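Local coordinates for protein beta-porphyranase A (Bacteroides plebeius, PDB 4AW7) that hydrolyses the sulfated red-algal polysaccharide porphyran, cutting the (1->4) linkage between beta-D-galactopyranose and alpha-L-galactopyranose-6-sulfate, at residues A[169-174]-A[213-218]; A[119-124]-A[175-180]; A[149-154]-A[161-166]; A[253-258]-A[475-480]; A[245-250]-A[301-306]. All coordinates share one frame; numbering follows the deposited sequence. Where two conformers were deposited one is given.

Overall arrangement
Interactions 1, 2 and 3 share helix 160-179 of the catalytic barrel, while interactions 4 and 5 share helix 245-262. Within the first group, interaction 1 is largely buried and joins a T-shaped aromatic pair to a two-bond salt bridge. Interaction 2 is more exposed, with a histidine lying on a glycine and one lysine-amide bond. Interaction 3 is buried and apolar, a turn alanine against helix side chains. Ser173 OG and Val120 O, 2.8 Å apart, connect interactions 1 and 2. The centre of interaction 5, polar and buried, lies about 7 Å from the centre of the chain. Interaction 4, partly buried, joins the barrel to the beta-sandwich side through one direct bond and bridging waters.

Interaction 1. Residues A[169-174]-A[213-218]; sequences DFYASI and KMFIDR
Asp169 OD1 accepts the N-H of Arg218 NE at 2.8 Å in a nearly straight bond (171°), and Asp169 OD2 receives Arg218 NH2 at 3.0 Å. The guanidinium thus grips the carboxylate side-on, one nitrogen to each oxygen. Both oxygens are met on their syn sides and lie close to the guanidinium plane, but the carboxylate is tilted against that plane rather than flush with it. Arg218 carries its CG anti to the backbone N (chi1 -173°) and stays extended as far as NE, which brings its charged end across to the neighbouring helix. Glu165 offers Arg218 NH1 a second ion pair, long and weak. On the buried side of the contact, Phe215 sets its edge against one face of Tyr171 in a T-shaped stack, centroids 5.2 Å apart and planes at 86°. The touching atom is Phe215 CE1, 3.7 Å from Tyr171 CG, toward the rim of the tyrosine ring. Leu144 O holds the Tyr171 hydroxyl at the other end. Helices 160-179 and 212-219, whose local axes approach to 10.1 Å, belong to the outer layer of the (beta/alpha)8 barrel; Tyr171 packs inward on Pro143, next to strand 136-142, and Phe215 meets Tyr193 of strand 189-195.

Interaction 2. Residues A[119-124]-A[175-180]; sequences DVQAAG and GKHIHN
His177 lays one face of its imidazole over the backbone of Gly124, with His177 CG 3.5 Å from Gly124 C. This is helix-on-helix packing in the outer layer of the (beta/alpha)8 barrel, joining helices 120-132 and 160-179. With no CB on Gly124, the chains close to 5.7 Å between Gly124 CA and His177 CA, the space beside the glycine being taken by the ring. His177 ND1 is bonded to Ser173 O of its own helix, which would limit the ring's rotation. At the ring edge, near its plane, Gln121 OE1 lies 3.0 Å from His177 CE1. The same oxygen accepts from Lys176 NZ at 2.9 Å, the ammonium approaching tilted from the carbonyl plane. Gln121 reaches both because its chain bends at chi2 (-60°), which folds the amide toward helix 160-179. Asp119 caps the start of the helix carrying Gln121: as N-cap, its OD1 takes the N-H of Ala122 at 3.0 Å in a fairly straight bond (167°), arriving from above the carboxylate plane.

Interaction 3. Residues A[149-154]-A[161-166]; sequences VHANDA and QAMREL
Met163 holds its CG anti to the backbone N (chi1 178°), and this torsion places its first methylenes against Ala151. The alanine belongs to a type I beta turn, His150 to Asp153, in the loop that follows strand 136-142 of the (beta/alpha)8 barrel and leads into helix 160-179. Its methyl points at the helix, with Ala151 CB 4.0 Å from Met163 CG and, in one of two deposited conformers of the arginine, 4.1 Å from Arg164 CG. Ala151 O lies over the same methionine, 3.8 Å from Met163 CB. Beyond CG, Met163 leads away from Ala151, so the contact rests on the root of the side chain and not on its sulfur; the side chain also touches Phe156. A backbone bond between Ala151 and Gly160 ties the turn to the helix start. The turn itself is closed by Asp153 N bonding to His150 O at 3.0 Å, and braced by His150 ND1, which donates in its ring plane to the syn side of Asp153 OD2 at 2.7 Å.

Interaction 4. Residues A[253-258]-A[475-480]; sequences MVEAYS and KYYSSE
Tyr477 OH donates to Glu255 OE1 at 2.7 Å, approaching from above the carboxylate plane, with the carboxylate and ring planes 71° apart. The tyrosine ring also runs beside the base of the glutamate, its CE2 3.7 Å from Glu255 CB. Lys475 NZ stands 4.2 Å from Glu255 OE1, too far for a salt bridge; two waters fill in, each donating to one carboxylate oxygen and accepting from the ammonium. A third water spans the backbones, donating to Ala256 O and Ser478 O. Glu255 reaches this cluster on an extended chain (chi2 179°), and Arg307 pairs with its OE2, so the acid is held from both oxygens. A phenylalanine in place of Tyr477 would probably leave Glu255 OE1 without the direct bond from this segment, the waters remaining as the link to Lys475. The contact docks barrel helix 245-262 on the beta-sandwich side of the protein, the local axes of 253-258 and 475-477 at 59°, while strand 577-589, paired with strand 469-484, adds Ser580 against Ala256 and Ile582 against Tyr477.

Interaction 5. Residues A[245-250]-A[301-306]; sequences SNSEAV and LFNLME
Two outer helices of the (beta/alpha)8 barrel, 245-262 and 293-305, meet here through polar side chains buried near the centre of the chain. The carboxylate of Glu248 lies flat on the amide of Asn303, their planes 15° apart and Glu248 OE2 3.2 Å from Asn303 CG. A bend at chi2 (-79°) folds the glutamate over the amide. Asn303 ND2 turns to Ser247 OG at 2.9 Å, but the bond is weak, its angle at the hydrogen being 124°; the serine hydroxyl has its stronger partner in Gly244 O. Stacking also brings two acceptors together, Glu248 OE1 and Asn303 OD1, 3.3 Å apart. Arginines answer this: Arg307 bonds to Asn303 OD1 through NE and to Glu248 OE1 through NH2, and Arg508 adds a further salt bridge to OE1. A water sits 2.8 Å from Glu248 OE1 and 2.9 Å from Asn303 O. An alanine in place of Glu248 would probably cost Arg307 one of its two acidic partners and Arg508 this salt bridge, and leave the face of the Asn303 amide without its cover. With two guanidinium groups on one oxygen, the buried carboxylate is probably ionised, and Arg307, bonded to both stacked groups, would offset the closeness of their oxygens.

Interaction 1. Residues A[169-174]-A[213-218]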
# COMPACT_ATOMS: atom_id res chain seq x y z
N ASP A 169 -9.85 -21.82 1.72
CA ASP A 169 -10.92 -22.31 2.57
C ASP A 169 -10.62 -22.04 4.06
O ASP A 169 -11.52 -21.78 4.84
CB ASP A 169 -11.14 -23.80 2.32
CG ASP A 169 -11.82 -24.09 1.01
OD1 ASP A 169 -12.42 -23.19 0.39
OD2 ASP A 169 -11.76 -25.29 0.60
N PHE A 170 -9.35 -22.14 4.43
CA PHE A 170 -8.87 -21.83 5.79
C PHE A 170 -9.17 -20.36 6.08
O PHE A 170 -9.82 -20.04 7.09
CB PHE A 170 -7.38 -22.17 5.82
CG PHE A 170 -6.66 -22.05 7.14
CD1 PHE A 170 -6.58 -23.11 8.01
CD2 PHE A 170 -5.93 -20.91 7.44
CE1 PHE A 170 -5.84 -23.03 9.16
CE2 PHE A 170 -5.17 -20.82 8.56
CZ PHE A 170 -5.13 -21.88 9.45
N TYR A 171 -8.76 -19.47 5.18
CA TYR A 171 -9.10 -18.06 5.32
C TYR A 171 -10.62 -17.83 5.48
O TYR A 171 -11.09 -17.09 6.36
CB TYR A 171 -8.61 -17.24 4.12
CG TYR A 171 -7.25 -16.60 4.24
CD1 TYR A 171 -7.12 -15.31 4.74
CD2 TYR A 171 -6.08 -17.22 3.80
CE1 TYR A 171 -5.91 -14.70 4.85
CE2 TYR A 171 -4.85 -16.59 3.89
CZ TYR A 171 -4.77 -15.30 4.41
OH TYR A 171 -3.59 -14.59 4.52
N ALA A 172 -11.41 -18.46 4.60
CA ALA A 172 -12.85 -18.25 4.59
C ALA A 172 -13.47 -18.68 5.90
O ALA A 172 -14.31 -17.96 6.46
CB ALA A 172 -13.50 -19.02 3.42
N SER A 173 -13.07 -19.84 6.40
CA SER A 173 -13.60 -20.34 7.63
C SER A 173 -13.30 -19.40 8.79
O SER A 173 -14.12 -19.16 9.68
CB SER A 173 -13.06 -21.75 7.90
OG SER A 173 -13.57 -22.21 9.13
N ILE A 174 -12.10 -18.86 8.81
CA ILE A 174 -11.69 -17.96 9.88
C ILE A 174 -12.56 -16.71 9.84
O ILE A 174 -13.09 -16.28 10.88
CB ILE A 174 -10.19 -17.62 9.78
CG1 ILE A 174 -9.36 -18.86 10.16
CG2 ILE A 174 -9.86 -16.39 10.67
CD1 ILE A 174 -7.91 -18.80 9.76
N LYS A 213 -8.23 -13.58 -7.97
CA LYS A 213 -9.66 -13.70 -8.31
C LYS A 213 -10.28 -14.84 -7.55
O LYS A 213 -11.38 -14.70 -6.98
CB LYS A 213 -9.86 -13.90 -9.80
CG LYS A 213 -11.30 -13.80 -10.19
CD LYS A 213 -11.55 -14.11 -11.68
CE LYS A 213 -13.02 -14.20 -12.02
NZ LYS A 213 -13.58 -15.45 -11.49
N MET A 214 -9.58 -15.98 -7.52
CA MET A 214 -10.08 -17.14 -6.81
C MET A 214 -10.26 -16.84 -5.33
O MET A 214 -11.27 -17.21 -4.73
CB MET A 214 -9.15 -18.33 -7.06
CG MET A 214 -9.61 -19.65 -6.41
SD MET A 214 -9.08 -19.89 -4.73
CE MET A 214 -7.35 -20.38 -5.02
N PHE A 215 -9.30 -16.12 -4.73
CA PHE A 215 -9.43 -15.72 -3.34
C PHE A 215 -10.65 -14.86 -3.10
O PHE A 215 -11.44 -15.10 -2.16
CB PHE A 215 -8.16 -15.01 -2.86
CG PHE A 215 -8.20 -14.66 -1.42
CD1 PHE A 215 -7.97 -15.62 -0.46
CD2 PHE A 215 -8.51 -13.36 -0.99
CE1 PHE A 215 -8.09 -15.33 0.89
CE2 PHE A 215 -8.62 -13.07 0.36
CZ PHE A 215 -8.41 -14.06 1.29
N ILE A 216 -10.82 -13.84 -3.93
CA ILE A 216 -11.96 -12.96 -3.80
C ILE A 216 -13.27 -13.75 -3.96
O ILE A 216 -14.22 -13.55 -3.19
CB ILE A 216 -11.88 -11.76 -4.75
CG1 ILE A 216 -10.68 -10.87 -4.36
CG2 ILE A 216 -13.17 -10.95 -4.75
CD1 ILE A 216 -10.35 -9.77 -5.35
N ASP A 217 -13.32 -14.65 -4.92
CA ASP A 217 -14.54 -15.43 -5.16
C ASP A 217 -14.86 -16.39 -4.02
O ASP A 217 -16.00 -16.55 -3.63
CB ASP A 217 -14.39 -16.23 -6.47
CG ASP A 217 -14.45 -15.36 -7.70
OD1 ASP A 217 -15.01 -14.23 -7.65
OD2 ASP A 217 -13.99 -15.85 -8.76
N ARG A 218 -13.86 -17.06 -3.49
CA ARG A 218 -14.04 -18.20 -2.60
C ARG A 218 -13.97 -17.82 -1.11
O ARG A 218 -14.64 -18.43 -0.29
CB ARG A 218 -13.02 -19.28 -2.95
CG ARG A 218 -13.12 -20.62 -2.26
CD ARG A 218 -12.28 -21.63 -3.04
NE ARG A 218 -12.29 -22.92 -2.37
CZ ARG A 218 -12.30 -24.09 -3.01
NH1 ARG A 218 -12.31 -24.14 -4.34
NH2 ARG A 218 -12.30 -25.21 -2.30

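Interaction 2. Residues A[119-124]-A[175-180]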
# COMPACT_ATOMS: atom_id res chain seq x y z
N ASP A 119 -9.20 -30.12 9.45
CA ASP A 119 -10.59 -29.80 9.60
C ASP A 119 -10.71 -28.26 9.55
O ASP A 119 -10.42 -27.57 10.52
CB ASP A 119 -11.13 -30.38 10.92
CG ASP A 119 -12.61 -30.04 11.18
OD1 ASP A 119 -13.19 -29.17 10.52
OD2 ASP A 119 -13.22 -30.73 12.06
N VAL A 120 -11.09 -27.76 8.40
CA VAL A 120 -11.14 -26.34 8.15
C VAL A 120 -12.19 -25.62 9.03
O VAL A 120 -11.96 -24.52 9.51
CB VAL A 120 -11.47 -26.11 6.65
CG1 VAL A 120 -11.74 -24.73 6.37
CG2 VAL A 120 -10.32 -26.60 5.74
N GLN A 121 -13.33 -26.26 9.26
CA GLN A 121 -14.33 -25.67 10.15
C GLN A 121 -13.80 -25.58 11.59
O GLN A 121 -13.93 -24.53 12.23
CB GLN A 121 -15.68 -26.41 10.01
CG GLN A 121 -16.37 -26.12 8.63
CD GLN A 121 -16.68 -24.58 8.43
OE1 GLN A 121 -17.25 -24.01 9.31
NE2 GLN A 121 -16.28 -23.94 7.33
N ALA A 122 -13.12 -26.61 12.08
CA ALA A 122 -12.53 -26.58 13.41
C ALA A 122 -11.43 -25.51 13.49
O ALA A 122 -11.26 -24.88 14.53
CB ALA A 122 -11.98 -27.96 13.87
N ALA A 123 -10.63 -25.38 12.44
CA ALA A 123 -9.57 -24.38 12.42
C ALA A 123 -10.19 -22.99 12.57
O ALA A 123 -9.70 -22.17 13.35
CB ALA A 123 -8.74 -24.50 11.13
N GLY A 124 -11.25 -22.73 11.82
CA GLY A 124 -11.94 -21.45 11.89
C GLY A 124 -12.56 -21.22 13.26
O GLY A 124 -12.45 -20.13 13.86
N GLY A 175 -12.69 -16.10 8.66
CA GLY A 175 -13.54 -14.90 8.54
C GLY A 175 -14.97 -15.20 8.98
O GLY A 175 -15.58 -14.43 9.72
N LYS A 176 -15.52 -16.32 8.53
CA LYS A 176 -16.89 -16.66 8.87
C LYS A 176 -17.07 -16.80 10.37
O LYS A 176 -18.03 -16.23 10.97
CB LYS A 176 -17.29 -17.96 8.18
CG LYS A 176 -18.75 -18.28 8.40
CD LYS A 176 -19.12 -19.60 7.72
CE LYS A 176 -18.49 -20.80 8.45
NZ LYS A 176 -18.94 -22.14 7.95
N HIS A 177 -16.17 -17.52 11.01
CA HIS A 177 -16.31 -17.77 12.44
C HIS A 177 -16.09 -16.52 13.29
O HIS A 177 -16.82 -16.27 14.24
CB HIS A 177 -15.38 -18.88 12.89
CG HIS A 177 -15.83 -20.25 12.50
ND1 HIS A 177 -15.56 -20.82 11.27
CD2 HIS A 177 -16.49 -21.20 13.21
CE1 HIS A 177 -16.05 -22.04 11.24
NE2 HIS A 177 -16.61 -22.31 12.40
N ILE A 178 -15.11 -15.70 12.94
CA ILE A 178 -14.86 -14.45 13.66
C ILE A 178 -16.08 -13.53 13.54
O ILE A 178 -16.57 -12.96 14.55
CB ILE A 178 -13.54 -13.81 13.21
CG1 ILE A 178 -12.39 -14.63 13.80
CG2 ILE A 178 -13.49 -12.33 13.67
CD1 ILE A 178 -11.00 -14.15 13.43
N HIS A 179 -16.60 -13.36 12.34
CA HIS A 179 -17.74 -12.46 12.14
C HIS A 179 -19.01 -12.96 12.82
O HIS A 179 -19.88 -12.15 13.20
CB HIS A 179 -18.00 -12.18 10.69
CG HIS A 179 -16.88 -11.44 10.02
ND1 HIS A 179 -16.48 -11.70 8.73
CD2 HIS A 179 -16.05 -10.48 10.50
CE1 HIS A 179 -15.47 -10.89 8.42
NE2 HIS A 179 -15.18 -10.16 9.48
N ASN A 180 -19.15 -14.26 12.97
CA ASN A 180 -20.33 -14.83 13.64
C ASN A 180 -20.16 -14.92 15.15
O ASN A 180 -21.06 -15.42 15.83
CB ASN A 180 -20.66 -16.22 13.07
CG ASN A 180 -21.41 -16.16 11.76
OD1 ASN A 180 -22.20 -15.24 11.51
ND2 ASN A 180 -21.26 -17.22 10.94

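Interaction 3. Residues A[149-154]-A[161-166]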
# COMPACT_ATOMS: atom_id res chain seq x y z
N VAL A 149 2.77 -19.10 -2.59
CA VAL A 149 4.12 -19.40 -3.05
C VAL A 149 4.66 -20.63 -2.32
O VAL A 149 5.63 -21.23 -2.79
CB VAL A 149 5.04 -18.20 -3.01
CG1 VAL A 149 4.55 -17.06 -4.02
CG2 VAL A 149 5.26 -17.77 -1.60
N HIS A 150 4.06 -21.02 -1.19
CA HIS A 150 4.42 -22.21 -0.43
C HIS A 150 3.57 -23.45 -0.73
O HIS A 150 3.79 -24.48 -0.11
CB HIS A 150 4.39 -21.91 1.08
CG HIS A 150 5.46 -20.97 1.48
ND1 HIS A 150 6.74 -21.41 1.75
CD2 HIS A 150 5.50 -19.62 1.54
CE1 HIS A 150 7.50 -20.36 2.02
NE2 HIS A 150 6.78 -19.26 1.88
N ALA A 151 2.65 -23.36 -1.68
CA ALA A 151 1.70 -24.44 -1.91
C ALA A 151 2.32 -25.73 -2.42
O ALA A 151 1.66 -26.77 -2.40
CB ALA A 151 0.59 -23.99 -2.86
N ASN A 152 3.55 -25.67 -2.89
CA ASN A 152 4.28 -26.83 -3.38
C ASN A 152 5.42 -27.22 -2.47
O ASN A 152 6.25 -28.04 -2.86
CB ASN A 152 4.75 -26.60 -4.81
CG ASN A 152 3.63 -26.13 -5.67
OD1 ASN A 152 2.56 -26.77 -5.67
ND2 ASN A 152 3.76 -24.94 -6.28
N ASP A 153 5.46 -26.69 -1.24
CA ASP A 153 6.51 -27.08 -0.29
C ASP A 153 6.42 -28.58 0.01
O ASP A 153 5.33 -29.15 0.15
CB ASP A 153 6.38 -26.27 1.00
CG ASP A 153 6.85 -24.83 0.87
OD1 ASP A 153 7.19 -24.40 -0.24
OD2 ASP A 153 6.82 -24.11 1.92
N ALA A 154 7.60 -29.21 0.10
CA ALA A 154 7.69 -30.67 0.18
C ALA A 154 6.93 -31.28 1.35
O ALA A 154 6.45 -32.42 1.27
CB ALA A 154 9.17 -31.12 0.25
N GLN A 161 -2.70 -26.46 -6.89
CA GLN A 161 -4.02 -25.85 -6.89
C GLN A 161 -4.86 -26.33 -5.72
O GLN A 161 -5.56 -25.54 -5.10
CB GLN A 161 -4.74 -26.14 -8.22
CG GLN A 161 -6.16 -25.52 -8.34
CD GLN A 161 -6.82 -25.70 -9.71
OE1 GLN A 161 -6.13 -25.72 -10.74
NE2 GLN A 161 -8.15 -25.80 -9.72
N ALA A 162 -4.84 -27.63 -5.43
CA ALA A 162 -5.62 -28.14 -4.33
C ALA A 162 -5.19 -27.49 -3.00
O ALA A 162 -6.05 -27.22 -2.17
CB ALA A 162 -5.51 -29.70 -4.26
N MET A 163 -3.90 -27.29 -2.79
CA MET A 163 -3.46 -26.59 -1.58
C MET A 163 -3.80 -25.12 -1.61
O MET A 163 -4.19 -24.58 -0.57
CB MET A 163 -1.97 -26.82 -1.32
CG MET A 163 -1.46 -26.08 -0.11
SD MET A 163 -2.38 -26.36 1.42
CE MET A 163 -1.39 -27.61 2.25
N ARG A 164 -3.70 -24.45 -2.75
CA ARG A 164 -4.17 -23.04 -2.79
C ARG A 164 -5.61 -22.94 -2.38
O ARG A 164 -6.00 -22.09 -1.59
CB ARG A 164 -4.04 -22.41 -4.19
CG ARG A 164 -2.62 -22.15 -4.59
CD ARG A 164 -2.44 -21.42 -5.95
NE ARG A 164 -2.74 -22.21 -7.17
CZ ARG A 164 -1.92 -23.08 -7.79
NH1 ARG A 164 -0.74 -23.41 -7.30
NH2 ARG A 164 -2.33 -23.74 -8.87
N GLU A 165 -6.43 -23.88 -2.87
CA GLU A 165 -7.84 -23.90 -2.52
C GLU A 165 -8.07 -24.18 -1.03
O GLU A 165 -8.92 -23.56 -0.39
CB GLU A 165 -8.61 -24.89 -3.40
CG GLU A 165 -8.70 -24.46 -4.85
CD GLU A 165 -9.22 -25.50 -5.80
OE1 GLU A 165 -9.45 -26.64 -5.36
OE2 GLU A 165 -9.38 -25.17 -6.98
N LEU A 166 -7.31 -25.11 -0.45
CA LEU A 166 -7.38 -25.39 0.99
C LEU A 166 -6.98 -24.14 1.80
O LEU A 166 -7.64 -23.80 2.79
CB LEU A 166 -6.48 -26.59 1.33
CG LEU A 166 -6.42 -26.99 2.82
CD1 LEU A 166 -7.84 -27.37 3.32
CD2 LEU A 166 -5.45 -28.12 3.01

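Interaction 4. Residues A[253-258]-A[475-480]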
# COMPACT_ATOMS: atom_id res chain seq x y z
N MET A 253 -6.75 -3.27 -9.71
CA MET A 253 -7.47 -4.48 -10.14
C MET A 253 -8.27 -5.10 -9.02
O MET A 253 -9.38 -5.59 -9.22
CB MET A 253 -6.54 -5.50 -10.76
CG MET A 253 -7.27 -6.52 -11.61
SD MET A 253 -6.10 -7.47 -12.64
CE MET A 253 -7.29 -8.34 -13.70
N VAL A 254 -7.67 -5.12 -7.83
CA VAL A 254 -8.37 -5.64 -6.63
C VAL A 254 -9.65 -4.83 -6.40
O VAL A 254 -10.72 -5.39 -6.18
CB VAL A 254 -7.45 -5.68 -5.41
CG1 VAL A 254 -8.21 -6.07 -4.15
CG2 VAL A 254 -6.27 -6.60 -5.66
N GLU A 255 -9.53 -3.50 -6.42
CA GLU A 255 -10.70 -2.64 -6.22
C GLU A 255 -11.76 -2.87 -7.30
O GLU A 255 -12.96 -2.96 -7.01
CB GLU A 255 -10.27 -1.16 -6.22
CG GLU A 255 -9.42 -0.75 -5.05
CD GLU A 255 -8.98 0.72 -5.09
OE1 GLU A 255 -9.47 1.48 -5.96
OE2 GLU A 255 -8.18 1.19 -4.22
N ALA A 256 -11.31 -2.90 -8.56
CA ALA A 256 -12.22 -3.02 -9.69
C ALA A 256 -13.00 -4.32 -9.63
O ALA A 256 -14.23 -4.31 -9.87
CB ALA A 256 -11.43 -2.91 -10.99
N TYR A 257 -12.35 -5.44 -9.28
CA TYR A 257 -13.08 -6.70 -9.18
C TYR A 257 -13.96 -6.75 -7.95
O TYR A 257 -15.09 -7.26 -8.01
CB TYR A 257 -12.15 -7.88 -9.27
CG TYR A 257 -12.88 -9.19 -9.40
CD1 TYR A 257 -13.71 -9.43 -10.48
CD2 TYR A 257 -12.77 -10.17 -8.42
CE1 TYR A 257 -14.42 -10.60 -10.59
CE2 TYR A 257 -13.46 -11.37 -8.51
CZ TYR A 257 -14.31 -11.57 -9.59
OH TYR A 257 -15.01 -12.78 -9.73
N SER A 258 -13.49 -6.19 -6.84
CA SER A 258 -14.32 -6.12 -5.66
C SER A 258 -15.62 -5.36 -5.93
O SER A 258 -16.67 -5.78 -5.50
CB SER A 258 -13.58 -5.49 -4.49
OG SER A 258 -12.46 -6.26 -4.13
N LYS A 475 -13.90 8.06 -6.80
CA LYS A 475 -13.57 7.09 -7.83
C LYS A 475 -14.83 6.35 -8.22
O LYS A 475 -15.64 5.98 -7.36
CB LYS A 475 -12.53 6.08 -7.30
CG LYS A 475 -11.18 6.72 -7.06
CD LYS A 475 -10.17 5.70 -6.53
CE LYS A 475 -8.84 6.32 -6.30
NZ LYS A 475 -7.85 5.31 -5.93
N TYR A 476 -14.95 6.10 -9.52
CA TYR A 476 -16.11 5.41 -10.08
C TYR A 476 -15.59 4.22 -10.89
O TYR A 476 -14.63 4.35 -11.64
CB TYR A 476 -16.93 6.33 -10.95
CG TYR A 476 -17.45 7.52 -10.20
CD1 TYR A 476 -18.61 7.43 -9.47
CD2 TYR A 476 -16.78 8.72 -10.21
CE1 TYR A 476 -19.13 8.51 -8.80
CE2 TYR A 476 -17.27 9.81 -9.48
CZ TYR A 476 -18.45 9.71 -8.80
OH TYR A 476 -18.99 10.78 -8.12
N TYR A 477 -16.21 3.08 -10.65
CA TYR A 477 -15.77 1.79 -11.15
C TYR A 477 -16.76 1.29 -12.20
O TYR A 477 -17.93 1.53 -12.15
CB TYR A 477 -15.64 0.81 -10.00
CG TYR A 477 -14.65 1.26 -8.94
CD1 TYR A 477 -15.02 2.11 -7.91
CD2 TYR A 477 -13.33 0.85 -8.98
CE1 TYR A 477 -14.12 2.54 -6.95
CE2 TYR A 477 -12.41 1.30 -8.03
CZ TYR A 477 -12.83 2.13 -7.02
OH TYR A 477 -11.95 2.59 -6.07
N SER A 478 -16.23 0.54 -13.14
CA SER A 478 -17.06 -0.00 -14.23
C SER A 478 -17.54 -1.40 -13.93
O SER A 478 -16.85 -2.16 -13.27
CB SER A 478 -16.25 0.03 -15.50
OG SER A 478 -17.02 -0.40 -16.64
N SER A 479 -18.70 -1.79 -14.49
CA SER A 479 -19.16 -3.17 -14.46
C SER A 479 -18.29 -4.05 -15.33
O SER A 479 -18.39 -5.27 -15.21
CB SER A 479 -20.60 -3.25 -14.97
OG SER A 479 -20.69 -2.80 -16.32
N GLU A 480 -17.47 -3.45 -16.20
CA GLU A 480 -16.59 -4.18 -17.12
C GLU A 480 -15.16 -4.11 -16.66
O GLU A 480 -14.67 -3.03 -16.37
CB GLU A 480 -16.70 -3.58 -18.53
CG GLU A 480 -18.06 -3.73 -19.16
CD GLU A 480 -18.31 -5.15 -19.55
OE1 GLU A 480 -17.49 -5.72 -20.29
OE2 GLU A 480 -19.31 -5.68 -19.08
O HOH W 1 -8.20 3.20 -7.71
O HOH W 2 -8.31 3.92 -3.63
O HOH W 3 -14.35 -2.59 -12.31

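Interaction 5. Residues A[245-250]-A[301-306]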
# COMPACT_ATOMS: atom_id res chain seq x y z
N SER A 245 3.51 2.94 -11.69
CA SER A 245 2.31 2.48 -12.41
C SER A 245 1.96 1.03 -12.17
O SER A 245 0.79 0.67 -12.21
CB SER A 245 2.42 2.76 -13.90
OG SER A 245 3.18 1.79 -14.59
N ASN A 246 2.94 0.15 -11.94
CA ASN A 246 2.60 -1.26 -11.72
C ASN A 246 1.80 -1.45 -10.43
O ASN A 246 0.75 -2.06 -10.45
CB ASN A 246 3.85 -2.14 -11.72
CG ASN A 246 3.57 -3.54 -11.32
OD1 ASN A 246 3.77 -3.91 -10.15
ND2 ASN A 246 3.06 -4.35 -12.26
N SER A 247 2.30 -0.90 -9.31
CA SER A 247 1.56 -1.04 -8.06
C SER A 247 0.19 -0.40 -8.18
O SER A 247 -0.76 -0.87 -7.56
CB SER A 247 2.35 -0.45 -6.88
OG SER A 247 2.61 0.93 -7.00
N GLU A 248 0.10 0.72 -8.91
CA GLU A 248 -1.19 1.34 -9.11
C GLU A 248 -2.19 0.41 -9.79
O GLU A 248 -3.34 0.32 -9.41
CB GLU A 248 -1.04 2.67 -9.87
CG GLU A 248 -0.18 3.75 -9.18
CD GLU A 248 -0.82 4.54 -8.06
OE1 GLU A 248 -2.01 4.32 -7.72
OE2 GLU A 248 -0.08 5.41 -7.53
N ALA A 249 -1.73 -0.29 -10.84
CA ALA A 249 -2.55 -1.28 -11.54
C ALA A 249 -2.87 -2.48 -10.67
O ALA A 249 -3.97 -3.02 -10.74
CB ALA A 249 -1.89 -1.77 -12.83
N VAL A 250 -1.90 -2.95 -9.89
CA VAL A 250 -2.10 -4.09 -9.00
C VAL A 250 -3.27 -3.82 -8.03
O VAL A 250 -4.16 -4.66 -7.87
CB VAL A 250 -0.79 -4.41 -8.24
CG1 VAL A 250 -1.07 -5.30 -7.02
CG2 VAL A 250 0.22 -5.07 -9.20
N LEU A 301 4.63 5.26 -0.69
CA LEU A 301 3.84 6.00 0.27
C LEU A 301 2.86 6.94 -0.41
O LEU A 301 1.73 7.06 0.01
CB LEU A 301 4.77 6.79 1.21
CG LEU A 301 4.13 7.69 2.25
CD1 LEU A 301 3.30 6.87 3.26
CD2 LEU A 301 5.22 8.48 2.96
N PHE A 302 3.30 7.63 -1.44
CA PHE A 302 2.44 8.63 -2.05
C PHE A 302 1.23 7.98 -2.73
O PHE A 302 0.11 8.51 -2.64
CB PHE A 302 3.22 9.48 -3.08
CG PHE A 302 4.16 10.51 -2.48
CD1 PHE A 302 5.32 10.15 -1.79
CD2 PHE A 302 3.89 11.87 -2.60
CE1 PHE A 302 6.15 11.08 -1.23
CE2 PHE A 302 4.73 12.80 -2.06
CZ PHE A 302 5.87 12.41 -1.37
N ASN A 303 1.42 6.82 -3.38
CA ASN A 303 0.33 5.99 -3.94
C ASN A 303 -0.66 5.70 -2.82
O ASN A 303 -1.87 5.90 -2.94
CB ASN A 303 1.01 4.68 -4.51
CG ASN A 303 0.05 3.57 -4.93
OD1 ASN A 303 -1.15 3.57 -4.62
ND2 ASN A 303 0.59 2.56 -5.68
N LEU A 304 -0.14 5.19 -1.71
CA LEU A 304 -1.01 4.71 -0.65
C LEU A 304 -1.71 5.85 0.08
O LEU A 304 -2.85 5.69 0.52
CB LEU A 304 -0.23 3.81 0.31
CG LEU A 304 0.44 2.60 -0.31
CD1 LEU A 304 1.15 1.77 0.73
CD2 LEU A 304 -0.53 1.78 -1.16
N MET A 305 -1.09 7.04 0.19
CA MET A 305 -1.77 8.21 0.73
C MET A 305 -3.03 8.56 -0.05
O MET A 305 -4.06 8.91 0.53
CB MET A 305 -0.82 9.40 0.80
CG MET A 305 0.15 9.29 1.98
SD MET A 305 1.32 10.66 1.94
CE MET A 305 1.98 10.56 3.58
N GLU A 306 -2.95 8.42 -1.37
CA GLU A 306 -4.08 8.69 -2.26
C GLU A 306 -5.16 7.61 -2.20
O GLU A 306 -6.20 7.78 -2.86
CB GLU A 306 -3.59 8.83 -3.69
CG GLU A 306 -2.89 10.15 -3.95
CD GLU A 306 -3.85 11.34 -3.87
OE1 GLU A 306 -4.83 11.36 -4.63
OE2 GLU A 306 -3.65 12.25 -3.05
O HOH W 4 -3.01 5.89 -5.64